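Local coordinates for putative cytoplasmic protein (Salmonella typhimurium LT2, PDB 2Q02) that binds zinc in a xylose isomerase-like TIM barrel and is of unproven function, possibly an isomerase, at residues G142-S146 and S147-A151; A151-A154 and Q155-I158; D170-H173 and H174-E178; E208-A211 and D212-I216; V223-N226 and Y227-V230. One frame throughout, in Å; residues are numbered along the deposited sequence.

Contact 1 of 5, residues G142-S146 and S147-A151; sequences GFRVS and SLRSA
Gly142 and Arg149 come together where the chain doubles back on itself, their CA atoms 4.7 Å apart. The fold-back starts with a type I beta turn from Phe143 to Ser146, closed by Ser146 N on Phe143 O at 3.0 Å. Across the mouth of the loop lies the Arg149 side chain, bent about its CG-CD bond (chi3 61°), which brings its guanidinium side-on to a single carbonyl oxygen. NE donates to Gly142 O at 3.2 Å and NH2 to the same Gly142 O at 3.1 Å. That oxygen lies close to the guanidinium plane, while both nitrogens approach it from one face of its own carbonyl plane. Arg144 CA sits over one face of the guanidinium, toward its rim. Inside the loop, Ser146 OG takes the N-H of Leu148 at 3.1 Å; with OG anti to its own backbone N (chi1 166°), the hydroxyl is also hydrogen-bonded to Leu141 O, so it ties both limbs together. Ser150 caps the N-terminus of helix 151-161 through OG to Trp153 N. The whole loop joins strand 135-138 to that helix, with Leu148 resting on Trp153 and Ala154 and the Phe143 ring meeting His173 of helix 171-176.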
loop_
_atom_site.group_PDB
_atom_site.type_symbol
_atom_site.label_atom_id
_atom_site.label_comp_id
_atom_site.label_asym_id
_atom_site.label_seq_id
_atom_site.Cartn_x
_atom_site.Cartn_y
_atom_site.Cartn_z
ATOM N N GLY A 142 8.022 6.402 6.433
ATOM C CA GLY A 142 8.628 7.717 6.678
ATOM C C GLY A 142 8.974 8.049 8.124
ATOM O O GLY A 142 9.667 9.029 8.378
ATOM N N PHE A 143 8.496 7.256 9.077
ATOM C CA PHE A 143 8.789 7.507 10.478
ATOM C C PHE A 143 10.282 7.690 10.710
ATOM O O PHE A 143 11.112 7.024 10.090
ATOM C CB PHE A 143 8.297 6.383 11.376
ATOM C CG PHE A 143 6.851 6.114 11.226
ATOM C CD1 PHE A 143 5.917 7.004 11.743
ATOM C CD2 PHE A 143 6.411 5.002 10.512
ATOM C CE1 PHE A 143 4.592 6.789 11.571
ATOM C CE2 PHE A 143 5.074 4.775 10.341
ATOM C CZ PHE A 143 4.157 5.672 10.876
ATOM N N ARG A 144 10.628 8.591 11.626
ATOM C CA ARG A 144 12.034 8.770 12.017
ATOM C C ARG A 144 12.716 7.504 12.519
ATOM O O ARG A 144 13.938 7.369 12.381
ATOM C CB ARG A 144 12.220 9.823 13.092
ATOM C CG ARG A 144 12.394 11.198 12.541
ATOM C CD ARG A 144 12.111 12.264 13.581
ATOM N NE ARG A 144 12.611 13.544 13.089
ATOM C CZ ARG A 144 13.571 14.287 13.657
ATOM N NH1 ARG A 144 14.158 13.931 14.811
ATOM N NH2 ARG A 144 13.928 15.428 13.069
ATOM N N VAL A 145 11.938 6.600 13.114
ATOM C CA VAL A 145 12.479 5.322 13.611
ATOM C C VAL A 145 12.565 4.217 12.539
ATOM O O VAL A 145 13.004 3.110 12.821
ATOM C CB VAL A 145 11.735 4.874 14.863
ATOM C CG1 VAL A 145 12.004 5.874 15.981
ATOM C CG2 VAL A 145 10.215 4.743 14.587
ATOM N N SER A 146 12.165 4.543 11.313
ATOM C CA SER A 146 12.167 3.597 10.198
ATOM C C SER A 146 13.572 3.352 9.685
ATOM O O SER A 146 14.366 4.278 9.547
ATOM C CB SER A 146 11.303 4.105 9.051
ATOM O OG SER A 146 11.547 3.378 7.868
ATOM N N SER A 147 13.867 2.082 9.407
ATOM C CA SER A 147 15.164 1.696 8.868
ATOM C C SER A 147 15.290 1.971 7.371
ATOM O O SER A 147 16.366 1.839 6.818
ATOM C CB SER A 147 15.437 0.207 9.128
ATOM O OG SER A 147 14.574 -0.615 8.361
ATOM N N LEU A 148 14.190 2.321 6.714
ATOM C CA LEU A 148 14.181 2.552 5.271
ATOM C C LEU A 148 13.060 3.557 4.934
ATOM O O LEU A 148 11.889 3.194 4.846
ATOM C CB LEU A 148 13.996 1.211 4.518
ATOM C CG LEU A 148 13.890 1.247 2.982
ATOM C CD1 LEU A 148 15.157 1.832 2.319
ATOM C CD2 LEU A 148 13.594 -0.126 2.388
ATOM N N ARG A 149 13.442 4.819 4.774
ATOM C CA ARG A 149 12.509 5.937 4.653
ATOM C C ARG A 149 12.413 6.552 3.258
ATOM O O ARG A 149 11.389 7.142 2.897
ATOM C CB ARG A 149 12.965 7.030 5.611
ATOM C CG ARG A 149 13.253 6.513 6.988
ATOM C CD ARG A 149 13.778 7.619 7.852
ATOM N NE ARG A 149 12.813 8.700 7.984
ATOM C CZ ARG A 149 13.119 9.970 8.197
ATOM N NH1 ARG A 149 14.385 10.352 8.289
ATOM N NH2 ARG A 149 12.142 10.864 8.316
ATOM N N SER A 150 13.496 6.436 2.490
ATOM C CA SER A 150 13.583 7.035 1.159
ATOM C C SER A 150 13.186 6.027 0.095
ATOM O O SER A 150 13.738 4.914 0.022
ATOM C CB SER A 150 14.994 7.545 0.863
ATOM O OG SER A 150 15.125 7.916 -0.504
ATOM N N ALA A 151 12.228 6.431 -0.727
ATOM C CA ALA A 151 11.850 5.676 -1.911
ATOM C C ALA A 151 12.998 5.615 -2.927
ATOM O O ALA A 151 13.211 4.574 -3.572
ATOM C CB ALA A 151 10.588 6.262 -2.547
#

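Contact 2 of 5, residues A151-A154 and Q155-I158; sequences AVWA and QQLI
Trp153 meets Leu157 one helical turn on and Gln156 three residues on, and its indole is packed differently by each. Leu157 comes over one face: CD2 lies 4.2 Å from the centroid of the Trp153 six-membered ring, 24° off the normal, a CH-pi contact displaced toward the rim. Its other methyl, CD1, reaches the pyrrole side, 3.8 Å from Trp153 NE1. With CG anti to the backbone N (chi1 180°), the indole leans forward along the helix, toward Leu157. Gln156 brings its amide to the benzo end of the ring, with NE2 3.2 Å from Trp153 CZ3 and the two planes 77° apart, so the groups do not stack. Beneath these side chains run the i to i+4 bonds, among them Leu157 N to Trp153 O at 3.0 Å and Ile158 N to Ala154 O at 3.1 Å. On another side of the helix, Gln155 sends NE2 to Asp189 O, while Ala151, Ala154 and Ile158 pack on Val167. Leu157 and Ile158 also touch helix 115-130. This is the crossover helix of a beta-alpha-beta unit, running between strands 135-138 and 166-170 on the outside of the TIM barrel.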
loop_
_atom_site.group_PDB
_atom_site.type_symbol
_atom_site.label_atom_id
_atom_site.label_comp_id
_atom_site.label_asym_id
_atom_site.label_seq_id
_atom_site.Cartn_x
_atom_site.Cartn_y
_atom_site.Cartn_z
ATOM N N ALA A 151 12.228 6.431 -0.727
ATOM C CA ALA A 151 11.850 5.676 -1.911
ATOM C C ALA A 151 12.998 5.615 -2.927
ATOM O O ALA A 151 13.211 4.574 -3.572
ATOM C CB ALA A 151 10.588 6.262 -2.547
ATOM N N VAL A 152 13.735 6.720 -3.060
ATOM C CA VAL A 152 14.887 6.799 -3.967
ATOM C C VAL A 152 15.950 5.759 -3.589
ATOM O O VAL A 152 16.426 5.008 -4.437
ATOM C CB VAL A 152 15.506 8.228 -3.943
ATOM C CG1 VAL A 152 16.939 8.228 -4.500
ATOM C CG2 VAL A 152 14.627 9.209 -4.683
ATOM N N TRP A 153 16.304 5.737 -2.310
ATOM C CA TRP A 153 17.309 4.828 -1.763
ATOM C C TRP A 153 16.807 3.379 -1.843
ATOM O O TRP A 153 17.579 2.477 -2.153
ATOM C CB TRP A 153 17.635 5.244 -0.325
ATOM C CG TRP A 153 18.639 4.437 0.406
ATOM C CD1 TRP A 153 18.423 3.707 1.535
ATOM C CD2 TRP A 153 20.038 4.290 0.093
ATOM N NE1 TRP A 153 19.595 3.106 1.943
ATOM C CE2 TRP A 153 20.602 3.454 1.082
ATOM C CE3 TRP A 153 20.869 4.793 -0.922
ATOM C CZ2 TRP A 153 21.963 3.099 1.090
ATOM C CZ3 TRP A 153 22.248 4.437 -0.912
ATOM C CH2 TRP A 153 22.769 3.598 0.090
ATOM N N ALA A 154 15.512 3.173 -1.585
ATOM C CA ALA A 154 14.899 1.858 -1.745
ATOM C C ALA A 154 15.034 1.340 -3.188
ATOM O O ALA A 154 15.310 0.164 -3.400
ATOM C CB ALA A 154 13.431 1.900 -1.329
ATOM N N GLN A 155 14.818 2.218 -4.166
ATOM C CA GLN A 155 14.970 1.845 -5.571
ATOM C C GLN A 155 16.427 1.462 -5.886
ATOM O O GLN A 155 16.694 0.545 -6.657
ATOM C CB GLN A 155 14.505 2.978 -6.502
ATOM C CG GLN A 155 13.018 3.192 -6.506
ATOM C CD GLN A 155 12.552 4.268 -7.496
ATOM O OE1 GLN A 155 13.268 5.240 -7.796
ATOM N NE2 GLN A 155 11.336 4.085 -8.017
ATOM N N GLN A 156 17.363 2.156 -5.256
ATOM C CA GLN A 156 18.780 1.873 -5.457
ATOM C C GLN A 156 19.160 0.489 -4.934
ATOM O O GLN A 156 19.896 -0.257 -5.592
ATOM C CB GLN A 156 19.636 2.934 -4.772
ATOM C CG GLN A 156 21.051 2.953 -5.279
ATOM C CD GLN A 156 21.961 3.793 -4.417
ATOM O OE1 GLN A 156 21.843 5.030 -4.367
ATOM N NE2 GLN A 156 22.876 3.125 -3.723
ATOM N N LEU A 157 18.664 0.168 -3.749
ATOM C CA LEU A 157 18.959 -1.108 -3.107
ATOM C C LEU A 157 18.403 -2.273 -3.926
ATOM O O LEU A 157 19.073 -3.293 -4.091
ATOM C CB LEU A 157 18.388 -1.116 -1.675
ATOM C CG LEU A 157 19.016 -0.097 -0.696
ATOM C CD1 LEU A 157 18.500 -0.335 0.677
ATOM C CD2 LEU A 157 20.569 -0.124 -0.673
ATOM N N ILE A 158 17.183 -2.098 -4.436
ATOM C CA ILE A 158 16.542 -3.081 -5.321
ATOM C C ILE A 158 17.415 -3.364 -6.563
ATOM O O ILE A 158 17.631 -4.531 -6.936
ATOM C CB ILE A 158 15.088 -2.629 -5.689
ATOM C CG1 ILE A 158 14.173 -2.856 -4.473
ATOM C CG2 ILE A 158 14.515 -3.366 -6.896
ATOM C CD1 ILE A 158 12.817 -2.199 -4.554
#

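Contact 3 of 5, residues D170-H173 and H174-E178; sequences DTFH and HHLYE. With ZN (zinc ion), chain E.
The short helix 171-176 follows directly on barrel strand 166-170 of the TIM barrel, and its N-cap residue, Asp170, is also a zinc ligand. Along this short helix Asp170 O receives His174 N at 2.9 Å, in a nearly straight bond, and Thr171 O receives His175 N at 3.0 Å. The two carboxylate oxygens of Asp170 divide the work. OD2 binds the zinc ion at 1.9 Å, in company with Glu139, His197 and Glu245, and also accepts from Arg215 NH2. OD1 turns to the helix and takes a weak capping bond from Phe172 N at 3.1 Å. The metal bond, together with this weak cap, limits the rotation of the carboxylate.

His173 projects on the pocket side, its ND1 bonded to Gly142 N and its NE2 to an unidentified ligand, probably from the crystallisation liquor. Phe172 CD1 lies over one face of this imidazole, toward the rim. The His174 ring meets Phe184 edge-to-face. At the C-terminal end Tyr177 leaves helical geometry, although its N still reaches His173 O. Phe172, with CG anti to the backbone N (chi1 170°), lays its ring along the helix under Leu176: CD1 of Leu176 stands 3.6 Å from the centroid of the Phe172 ring, only 17° off the normal, and its closest ring atom is Phe172 CZ at 3.5 Å.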
loop_
_atom_site.group_PDB
_atom_site.type_symbol
_atom_site.label_atom_id
_atom_site.label_comp_id
_atom_site.label_asym_id
_atom_site.label_seq_id
_atom_site.Cartn_x
_atom_site.Cartn_y
_atom_site.Cartn_z
ATOM N N ASP A 170 3.855 5.584 -0.763
ATOM C CA ASP A 170 2.739 5.943 0.082
ATOM C C ASP A 170 2.825 7.452 0.434
ATOM O O ASP A 170 3.819 7.906 1.014
ATOM C CB ASP A 170 2.827 5.059 1.305
ATOM C CG ASP A 170 1.652 5.180 2.187
ATOM O OD1 ASP A 170 1.324 6.323 2.548
ATOM O OD2 ASP A 170 1.079 4.130 2.525
ATOM N N THR A 171 1.811 8.235 0.054
ATOM C CA THR A 171 1.895 9.701 0.182
ATOM C C THR A 171 2.110 10.172 1.629
ATOM O O THR A 171 2.749 11.194 1.852
ATOM C CB THR A 171 0.656 10.412 -0.347
ATOM O OG1 THR A 171 -0.498 9.907 0.335
ATOM C CG2 THR A 171 0.522 10.222 -1.862
ATOM N N PHE A 172 1.577 9.433 2.594
ATOM C CA PHE A 172 1.819 9.712 4.002
ATOM C C PHE A 172 3.288 9.518 4.358
ATOM O O PHE A 172 3.896 10.350 5.063
ATOM C CB PHE A 172 0.960 8.800 4.874
ATOM C CG PHE A 172 1.300 8.842 6.341
ATOM C CD1 PHE A 172 2.240 7.975 6.878
ATOM C CD2 PHE A 172 0.632 9.718 7.200
ATOM C CE1 PHE A 172 2.525 8.000 8.262
ATOM C CE2 PHE A 172 0.902 9.740 8.573
ATOM C CZ PHE A 172 1.841 8.879 9.106
ATOM N N HIS A 173 3.844 8.404 3.896
ATOM C CA HIS A 173 5.233 8.083 4.221
ATOM C C HIS A 173 6.207 9.022 3.513
ATOM O O HIS A 173 7.228 9.390 4.093
ATOM C CB HIS A 173 5.541 6.595 4.022
ATOM C CG HIS A 173 4.810 5.724 4.994
ATOM N ND1 HIS A 173 5.023 5.796 6.358
ATOM C CD2 HIS A 173 3.836 4.801 4.812
ATOM C CE1 HIS A 173 4.225 4.933 6.970
ATOM N NE2 HIS A 173 3.502 4.313 6.056
ATOM N N HIS A 174 5.867 9.440 2.297
ATOM C CA HIS A 174 6.597 10.510 1.627
ATOM C C HIS A 174 6.550 11.812 2.450
ATOM O O HIS A 174 7.562 12.516 2.622
ATOM C CB HIS A 174 6.004 10.764 0.226
ATOM C CG HIS A 174 6.626 11.916 -0.514
ATOM N ND1 HIS A 174 7.689 11.763 -1.380
ATOM C CD2 HIS A 174 6.318 13.238 -0.529
ATOM C CE1 HIS A 174 8.023 12.941 -1.875
ATOM N NE2 HIS A 174 7.208 13.854 -1.374
ATOM N N HIS A 175 5.363 12.150 2.950
ATOM C CA HIS A 175 5.186 13.387 3.695
ATOM C C HIS A 175 6.020 13.407 4.961
ATOM O O HIS A 175 6.589 14.442 5.302
ATOM C CB HIS A 175 3.711 13.590 4.034
ATOM C CG HIS A 175 3.411 14.882 4.722
ATOM N ND1 HIS A 175 2.981 14.946 6.030
ATOM C CD2 HIS A 175 3.448 16.159 4.276
ATOM C CE1 HIS A 175 2.760 16.205 6.357
ATOM N NE2 HIS A 175 3.045 16.961 5.313
ATOM N N LEU A 176 6.098 12.266 5.643
ATOM C CA LEU A 176 6.880 12.165 6.903
ATOM C C LEU A 176 8.386 12.145 6.688
ATOM O O LEU A 176 9.134 12.572 7.568
ATOM C CB LEU A 176 6.485 10.947 7.741
ATOM C CG LEU A 176 5.459 11.209 8.826
ATOM C CD1 LEU A 176 4.086 11.454 8.222
ATOM C CD2 LEU A 176 5.442 10.012 9.748
ATOM N N TYR A 177 8.826 11.623 5.543
ATOM C CA TYR A 177 10.244 11.695 5.173
ATOM C C TYR A 177 10.537 13.114 4.769
ATOM O O TYR A 177 10.306 13.488 3.635
ATOM C CB TYR A 177 10.594 10.736 4.023
ATOM C CG TYR A 177 12.067 10.759 3.654
ATOM C CD1 TYR A 177 13.055 10.822 4.638
ATOM C CD2 TYR A 177 12.475 10.714 2.326
ATOM C CE1 TYR A 177 14.402 10.834 4.302
ATOM C CE2 TYR A 177 13.824 10.741 1.980
ATOM C CZ TYR A 177 14.775 10.795 2.970
ATOM O OH TYR A 177 16.096 10.817 2.646
ATOM N N GLU A 178 11.033 13.910 5.705
ATOM C CA GLU A 178 11.047 15.368 5.515
ATOM C C GLU A 178 12.225 15.876 4.679
ATOM O O GLU A 178 12.308 17.067 4.347
ATOM C CB GLU A 178 10.968 16.085 6.867
ATOM C CG GLU A 178 9.671 15.777 7.633
ATOM C CD GLU A 178 9.220 16.919 8.526
ATOM O OE1 GLU A 178 8.791 17.964 7.971
ATOM O OE2 GLU A 178 9.283 16.768 9.772
HETATM ZN ZN ZN E . 0.818 2.196 2.516
#

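Contact 4 of 5, residues E208-A211 and D212-I216; sequences EALA and DEQRI
Leu210 and Ala211 carry the first segment's share of the contact, and Gln214 answers both. The chain leaves a 3-10 turn at Glu208-Ala209 and becomes extended at Leu210, whose CD2 packs 4.1 Å from Gln214 CG; its side chain also lies on Met224 and Leu176. At Ala211 the backbone is gripped twice by the same residue. Its N-H points to Gln214 OE1 at 2.7 Å, almost in line with the side-chain carbonyl, and Ala211 O takes Gln214 N at 3.1 Å from above the carbonyl plane. The Gln214 chain makes this possible by bending at CG (chi2 78°), which folds the amide back over the turn. Within the 3-10 turn of residues 212-214 that follows, Asp212 O accepts Arg215 N. A salt bridge links Arg215 NH1 to Asp212 OD1 at 3.2 Å; the nitrogen comes from above the carboxylate plane, although OD1 lies near the plane of the guanidinium. NE of Arg215 holds Ser199 OG, and NH2 also reaches Glu245, a zinc ligand. The loop after strand 193-198 thus puts Arg215 in the second shell of the zinc site, at the end where, as in TIM barrels generally, the active site probably lies.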
loop_
_atom_site.group_PDB
_atom_site.type_symbol
_atom_site.label_atom_id
_atom_site.label_comp_id
_atom_site.label_asym_id
_atom_site.label_seq_id
_atom_site.Cartn_x
_atom_site.Cartn_y
_atom_site.Cartn_z
ATOM N N GLU A 208 6.736 15.371 12.483
ATOM C CA GLU A 208 7.436 14.472 13.416
ATOM C C GLU A 208 6.490 13.604 14.255
ATOM O O GLU A 208 6.785 12.444 14.461
ATOM C CB GLU A 208 8.355 15.274 14.381
ATOM N N ALA A 209 5.371 14.157 14.733
ATOM C CA ALA A 209 4.488 13.452 15.681
ATOM C C ALA A 209 3.348 12.637 15.048
ATOM O O ALA A 209 2.610 11.924 15.762
ATOM C CB ALA A 209 3.915 14.447 16.689
ATOM N N LEU A 210 3.204 12.733 13.724
ATOM C CA LEU A 210 2.094 12.081 13.009
ATOM C C LEU A 210 2.244 10.565 13.042
ATOM O O LEU A 210 3.364 10.054 13.012
ATOM C CB LEU A 210 2.024 12.557 11.555
ATOM C CG LEU A 210 1.477 13.963 11.300
ATOM C CD1 LEU A 210 1.696 14.349 9.864
ATOM C CD2 LEU A 210 -0.010 14.053 11.654
ATOM N N ALA A 211 1.110 9.870 13.140
ATOM C CA ALA A 211 1.035 8.395 13.113
ATOM C C ALA A 211 -0.135 7.951 12.224
ATOM O O ALA A 211 -0.941 8.774 11.797
ATOM C CB ALA A 211 0.876 7.826 14.525
ATOM N N ASP A 212 -0.210 6.655 11.945
ATOM C CA ASP A 212 -1.259 6.094 11.088
ATOM C C ASP A 212 -2.687 6.406 11.558
ATOM O O ASP A 212 -3.593 6.524 10.726
ATOM C CB ASP A 212 -1.087 4.583 10.940
ATOM C CG ASP A 212 0.143 4.210 10.130
ATOM O OD1 ASP A 212 0.610 5.023 9.321
ATOM O OD2 ASP A 212 0.660 3.097 10.305
ATOM N N GLU A 213 -2.882 6.568 12.863
ATOM C CA GLU A 213 -4.203 6.911 13.423
ATOM C C GLU A 213 -4.826 8.226 12.861
ATOM O O GLU A 213 -6.035 8.415 12.933
ATOM C CB GLU A 213 -4.103 6.960 14.965
ATOM C CG GLU A 213 -5.268 7.590 15.717
ATOM C CD GLU A 213 -6.618 6.954 15.414
ATOM O OE1 GLU A 213 -6.623 5.770 15.019
ATOM O OE2 GLU A 213 -7.670 7.639 15.580
ATOM N N GLN A 214 -3.996 9.121 12.322
ATOM C CA GLN A 214 -4.469 10.386 11.740
ATOM C C GLN A 214 -4.844 10.245 10.267
ATOM O O GLN A 214 -5.324 11.194 9.657
ATOM C CB GLN A 214 -3.398 11.475 11.864
ATOM C CG GLN A 214 -3.209 12.053 13.264
ATOM C CD GLN A 214 -2.398 11.149 14.184
ATOM O OE1 GLN A 214 -1.242 10.843 13.921
ATOM N NE2 GLN A 214 -3.008 10.724 15.264
ATOM N N ARG A 215 -4.624 9.072 9.692
ATOM C CA ARG A 215 -4.785 8.905 8.264
ATOM C C ARG A 215 -6.233 8.592 7.941
ATOM O O ARG A 215 -6.735 7.500 8.248
ATOM C CB ARG A 215 -3.850 7.821 7.718
ATOM C CG ARG A 215 -2.386 8.222 7.731
ATOM C CD ARG A 215 -1.508 7.064 7.446
ATOM N NE ARG A 215 -1.695 6.583 6.092
ATOM C CZ ARG A 215 -1.014 5.575 5.547
ATOM N NH1 ARG A 215 -0.074 4.921 6.242
ATOM N NH2 ARG A 215 -1.281 5.214 4.297
ATOM N N ILE A 216 -6.888 9.571 7.325
ATOM C CA ILE A 216 -8.275 9.443 6.883
ATOM C C ILE A 216 -8.331 9.488 5.338
ATOM O O ILE A 216 -7.476 8.925 4.678
ATOM C CB ILE A 216 -9.178 10.487 7.586
ATOM C CG1 ILE A 216 -8.778 11.938 7.246
ATOM C CG2 ILE A 216 -9.098 10.270 9.072
ATOM C CD1 ILE A 216 -9.614 12.988 7.980
#

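Contact 5 of 5, residues V223-N226 and Y227-V230; sequences VMQN and YQQV
Gln229 makes the side-chain bond between the segments: its NE2 donates to Met224 O at 3.2 Å, the N-H...O angle being 158° and the acceptor lying in the plane of the amide. The chain is extended beyond CG (chi2 -168°), so the amide reaches back past the start of the helix to a carbonyl that precedes it. Beside this bond run the first backbone bonds of the helix, Gln229 N to Gln225 O at 2.8 Å and Val230 N to Asn226 O, also 2.8 Å.

Gln225 stands at the N-cap position with left-handed backbone angles, which turn the chain into the helix. Its side chain crosses that of Gln228, the two amide planes perpendicular; Gln225 OE1 sits 3.5 Å from Gln228 CD, and Gln228 OE1 bends back to within 3.4 Å of Gln225 CA. Val230 CG2 lies 3.3 Å from Asn226 O.

A second shell fixes the polar ends. Gln229 NE2 also donates to Thr171 O, so one amide nitrogen serves two carbonyls. The Asn226 amide is held from both ends, by Asp222 OD2 at ND2 and by Thr171 OG1 at OD1. The selenomethionine Met224 turns its side chain away from the helix start and packs on Phe172 and His175. The site is the N-terminal end of an outer helix of the TIM barrel, where the loop after strand 193-198 enters helix 226-235 and meets helix 171-176.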
loop_
_atom_site.group_PDB
_atom_site.type_symbol
_atom_site.label_atom_id
_atom_site.label_comp_id
_atom_site.label_asym_id
_atom_site.label_seq_id
_atom_site.Cartn_x
_atom_site.Cartn_y
_atom_site.Cartn_z
ATOM N N VAL A 223 -3.404 17.945 4.735
ATOM C CA VAL A 223 -2.159 18.638 5.073
ATOM C C VAL A 223 -0.964 18.148 4.213
ATOM O O VAL A 223 0.072 18.815 4.127
ATOM C CB VAL A 223 -1.881 18.496 6.618
ATOM C CG1 VAL A 223 -0.396 18.575 6.972
ATOM C CG2 VAL A 223 -2.684 19.548 7.396
HETATM N N MSE A 224 -1.116 17.010 3.551
HETATM C CA MSE A 224 0.046 16.334 2.985
HETATM C C MSE A 224 0.305 16.577 1.496
HETATM O O MSE A 224 1.290 16.053 0.961
HETATM C CB MSE A 224 -0.057 14.839 3.262
HETATM C CG MSE A 224 -0.374 14.556 4.695
HETATM SE SE MSE A 224 0.126 12.803 5.170
HETATM C CE MSE A 224 0.323 13.135 6.965
ATOM N N GLN A 225 -0.553 17.363 0.844
ATOM C CA GLN A 225 -0.402 17.693 -0.572
ATOM C C GLN A 225 -0.571 16.478 -1.493
ATOM O O GLN A 225 0.200 16.291 -2.428
ATOM C CB GLN A 225 0.941 18.400 -0.842
ATOM C CG GLN A 225 0.956 19.863 -0.403
ATOM C CD GLN A 225 2.130 20.644 -0.989
ATOM O OE1 GLN A 225 2.037 21.193 -2.087
ATOM N NE2 GLN A 225 3.236 20.696 -0.252
ATOM N N ASN A 226 -1.583 15.656 -1.239
ATOM C CA ASN A 226 -1.834 14.509 -2.114
ATOM C C ASN A 226 -2.118 14.932 -3.560
ATOM O O ASN A 226 -1.554 14.346 -4.468
ATOM C CB ASN A 226 -2.983 13.634 -1.591
ATOM C CG ASN A 226 -2.565 12.765 -0.423
ATOM O OD1 ASN A 226 -2.395 11.551 -0.556
ATOM N ND2 ASN A 226 -2.392 13.389 0.730
ATOM N N TYR A 227 -2.974 15.945 -3.760
ATOM C CA TYR A 227 -3.322 16.417 -5.105
ATOM C C TYR A 227 -2.055 16.726 -5.856
ATOM O O TYR A 227 -1.902 16.312 -7.003
ATOM C CB TYR A 227 -4.220 17.676 -5.080
ATOM C CG TYR A 227 -4.767 18.101 -6.460
ATOM C CD1 TYR A 227 -5.941 17.548 -6.968
ATOM C CD2 TYR A 227 -4.102 19.053 -7.251
ATOM C CE1 TYR A 227 -6.449 17.928 -8.228
ATOM C CE2 TYR A 227 -4.598 19.438 -8.513
ATOM C CZ TYR A 227 -5.775 18.867 -9.003
ATOM O OH TYR A 227 -6.288 19.222 -10.259
ATOM N N GLN A 228 -1.144 17.433 -5.190
ATOM C CA GLN A 228 0.116 17.841 -5.806
ATOM C C GLN A 228 1.098 16.690 -5.962
ATOM O O GLN A 228 1.831 16.639 -6.950
ATOM C CB GLN A 228 0.769 18.981 -5.023
ATOM C CG GLN A 228 0.008 20.304 -5.098
ATOM C CD GLN A 228 -0.871 20.590 -3.880
ATOM O OE1 GLN A 228 -1.350 19.682 -3.190
ATOM N NE2 GLN A 228 -1.082 21.873 -3.617
ATOM N N GLN A 229 1.113 15.763 -5.015
ATOM C CA GLN A 229 1.963 14.569 -5.157
ATOM C C GLN A 229 1.487 13.718 -6.329
ATOM O O GLN A 229 2.301 13.170 -7.051
ATOM C CB GLN A 229 1.987 13.712 -3.893
ATOM C CG GLN A 229 2.846 14.241 -2.762
ATOM C CD GLN A 229 3.043 13.172 -1.681
ATOM O OE1 GLN A 229 3.536 12.073 -1.973
ATOM N NE2 GLN A 229 2.640 13.476 -0.443
ATOM N N VAL A 230 0.171 13.613 -6.501
ATOM C CA VAL A 230 -0.426 12.820 -7.570
ATOM C C VAL A 230 -0.228 13.501 -8.904
ATOM O O VAL A 230 0.016 12.822 -9.897
ATOM C CB VAL A 230 -1.953 12.606 -7.370
ATOM C CG1 VAL A 230 -2.614 12.089 -8.667
ATOM C CG2 VAL A 230 -2.230 11.644 -6.224
#

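In the fold
Along the chain the contacts come in numerical order, from the loop after strand 135-138 to the start of helix 226-235. Contacts 1 and 2 share Ala151, the first residue of helix 151-161. Contact 3 lies among the others: its centre is about 9 Å from that of contact 1, about 10 Å from contact 5 and about 11 Å from contact 4, and it touches all three. Contact 2 stands farther out, its centre about 24 Å from that of contact 4. Phe143 bridges contacts 1 and 4, and Leu210 and Met224 bridge contacts 4 and 5. Contacts 1, 3 and 4, after successive barrel strands, thus gather near the zinc-binding end, while contacts 2 and 5 lie on the helices outside it.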